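Local coordinates for protein 2-dehydro-3-deoxy-D-arabinonate dehydratase (Sulfolobus solfataricus, PDB 2Q18) that catalyses the metal-dependent dehydration of 2-dehydro-3-deoxy-D-arabinonate to 2,5-dioxopentanoate, a step in pentose oxidation to 2-oxoglutarate, at residues Y159-D164 against S277-L282. Sequence-based numbering, arbitrary orientation.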
loop_
_atom_site.group_PDB
_atom_site.type_symbol
_atom_site.label_atom_id
_atom_site.label_comp_id
_atom_site.label_asym_id
_atom_site.label_seq_id
_atom_site.Cartn_x
_atom_site.Cartn_y
_atom_site.Cartn_z
ATOM N N TYR A 159 -0.198 -14.871 26.870
ATOM C CA TYR A 159 0.413 -14.240 28.040
ATOM C C TYR A 159 1.849 -13.834 27.753
ATOM O O TYR A 159 2.533 -14.462 26.944
ATOM C CB TYR A 159 0.412 -15.195 29.243
ATOM C CG TYR A 159 -0.962 -15.621 29.707
ATOM C CD1 TYR A 159 -1.597 -14.959 30.757
ATOM C CD2 TYR A 159 -1.626 -16.691 29.099
ATOM C CE1 TYR A 159 -2.861 -15.348 31.192
ATOM C CE2 TYR A 159 -2.895 -17.084 29.524
ATOM C CZ TYR A 159 -3.503 -16.405 30.570
ATOM O OH TYR A 159 -4.752 -16.783 31.001
ATOM N N THR A 160 2.298 -12.788 28.435
ATOM C CA THR A 160 3.659 -12.295 28.294
ATOM C C THR A 160 4.103 -11.623 29.601
ATOM O O THR A 160 3.294 -11.425 30.516
ATOM C CB THR A 160 3.790 -11.339 27.063
ATOM O OG1 THR A 160 5.168 -11.183 26.702
ATOM C CG2 THR A 160 3.162 -9.966 27.334
ATOM N N ILE A 161 5.387 -11.295 29.690
ATOM C CA ILE A 161 5.915 -10.530 30.816
ATOM C C ILE A 161 5.890 -9.064 30.419
ATOM O O ILE A 161 6.296 -8.727 29.314
ATOM C CB ILE A 161 7.383 -10.922 31.128
ATOM C CG1 ILE A 161 7.513 -12.436 31.327
ATOM C CG2 ILE A 161 7.914 -10.137 32.335
ATOM C CD1 ILE A 161 8.949 -12.953 31.228
ATOM N N MET A 162 5.421 -8.189 31.303
ATOM C CA MET A 162 5.523 -6.753 31.040
ATOM C C MET A 162 6.168 -6.025 32.207
ATOM O O MET A 162 5.916 -6.350 33.366
ATOM C CB MET A 162 4.154 -6.123 30.700
ATOM C CG MET A 162 4.198 -4.603 30.371
ATOM S SD MET A 162 2.726 -3.942 29.500
ATOM C CE MET A 162 3.091 -4.506 27.837
ATOM N N ASP A 163 6.994 -5.037 31.880
ATOM C CA ASP A 163 7.522 -4.109 32.867
ATOM C C ASP A 163 6.782 -2.789 32.707
ATOM O O ASP A 163 6.962 -2.087 31.712
ATOM C CB ASP A 163 9.030 -3.917 32.653
ATOM C CG ASP A 163 9.690 -3.066 33.734
ATOM O OD1 ASP A 163 8.985 -2.491 34.592
ATOM O OD2 ASP A 163 10.940 -2.969 33.716
ATOM N N ASP A 164 5.945 -2.463 33.689
ATOM C CA ASP A 164 5.281 -1.166 33.744
ATOM C C ASP A 164 6.218 -0.189 34.454
ATOM O O ASP A 164 6.148 -0.020 35.672
ATOM C CB ASP A 164 3.920 -1.290 34.463
ATOM C CG ASP A 164 3.202 0.051 34.642
ATOM O OD1 ASP A 164 3.708 1.101 34.191
ATOM O OD2 ASP A 164 2.112 0.057 35.255
ATOM N N SER A 277 7.184 -17.854 35.359
ATOM C CA SER A 277 7.047 -19.279 35.059
ATOM C C SER A 277 6.360 -19.509 33.716
ATOM O O SER A 277 5.334 -18.882 33.420
ATOM C CB SER A 277 6.241 -19.987 36.156
ATOM O OG SER A 277 6.745 -19.698 37.445
ATOM N N ASN A 278 6.940 -20.403 32.915
ATOM C CA ASN A 278 6.374 -20.841 31.630
ATOM C C ASN A 278 6.476 -19.829 30.481
ATOM O O ASN A 278 6.115 -20.143 29.344
ATOM C CB ASN A 278 4.931 -21.341 31.799
ATOM C CG ASN A 278 4.830 -22.517 32.760
ATOM O OD1 ASN A 278 5.488 -23.542 32.580
ATOM N ND2 ASN A 278 3.997 -22.372 33.781
ATOM N N ILE A 279 6.972 -18.629 30.774
ATOM C CA ILE A 279 7.136 -17.601 29.746
ATOM C C ILE A 279 8.619 -17.366 29.448
ATOM O O ILE A 279 9.066 -17.539 28.310
ATOM C CB ILE A 279 6.409 -16.271 30.115
ATOM C CG1 ILE A 279 4.926 -16.539 30.419
ATOM C CG2 ILE A 279 6.567 -15.246 28.985
ATOM C CD1 ILE A 279 4.131 -15.331 30.913
ATOM N N GLY A 280 9.374 -16.978 30.474
ATOM C CA GLY A 280 10.818 -16.806 30.343
ATOM C C GLY A 280 11.355 -15.683 31.204
ATOM O O GLY A 280 10.834 -15.409 32.286
ATOM N N THR A 281 12.406 -15.034 30.717
ATOM C CA THR A 281 13.000 -13.909 31.419
ATOM C C THR A 281 13.159 -12.741 30.461
ATOM O O THR A 281 13.827 -12.857 29.431
ATOM C CB THR A 281 14.374 -14.281 32.049
ATOM O OG1 THR A 281 14.195 -15.346 32.991
ATOM C CG2 THR A 281 14.987 -13.082 32.766
ATOM N N LEU A 282 12.527 -11.624 30.810
ATOM C CA LEU A 282 12.642 -10.386 30.056
ATOM C C LEU A 282 13.780 -9.552 30.639
ATOM O O LEU A 282 13.790 -9.272 31.839
ATOM C CB LEU A 282 11.322 -9.599 30.126
ATOM C CG LEU A 282 11.273 -8.198 29.505
ATOM C CD1 LEU A 282 11.352 -8.271 27.980
ATOM C CD2 LEU A 282 10.004 -7.468 29.941
#
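The carboxylate oxygen OD1 of Asp-163 accepts a hydrogen bond from the backbone N of Glu-143. Glu-143 is a magnesium ligand, so the bond probably steadies its backbone as a second-shell contact. The backbone of Asp-163 only brushes the other segment, its N 4.3 Å from Leu-282 CD2. The next residue, Asp-164, binds magnesium itself and forms salt bridges with Lys-118 and Lys-182. No hydrogen bond links 159-164 to 277-282; the contact is largely apolar. The axes of segments 159-164 and 280-282 approach to 7.9 Å at 26°, in different sheets of the FAH-family fold.

Ile-161 gives the largest share, with Ile-279 and Leu-282 close behind. Its CG1 is anti to the carbonyl carbon (chi1 -54°), which sends the longer branch toward Ile-279 and Gly-280 and leaves CG2 for Leu-282. Ile-161 CG1 meets Ile-279 CG2 at 3.8 Å. The tip, Ile-161 CD1, makes a close van der Waals contact with the carbonyl O of Gly-280 at 3.3 Å. Ile-161 CG2 lies 4.1 Å from Leu-282 CB. Ile-279 CD1 lies against the backbone of Thr-160, 3.9 Å from its C, and also touches Tyr-159 CB at 4.1 Å. An alanine in place of Ile-161 would probably open a gap between Ile-279 and Leu-282 and leave both freer to shift.

Ile-279 and Gly-280 form a classic beta bulge opposite Ile-276, which packs on Ile-161 together with Ile-274. At the backbone angles of Gly-280 a side chain would collide with the carbonyl O of Ile-279. This contact is buried, and van der Waals packing joins the bulged strand to the strand that carries Asp-164 into the metal site.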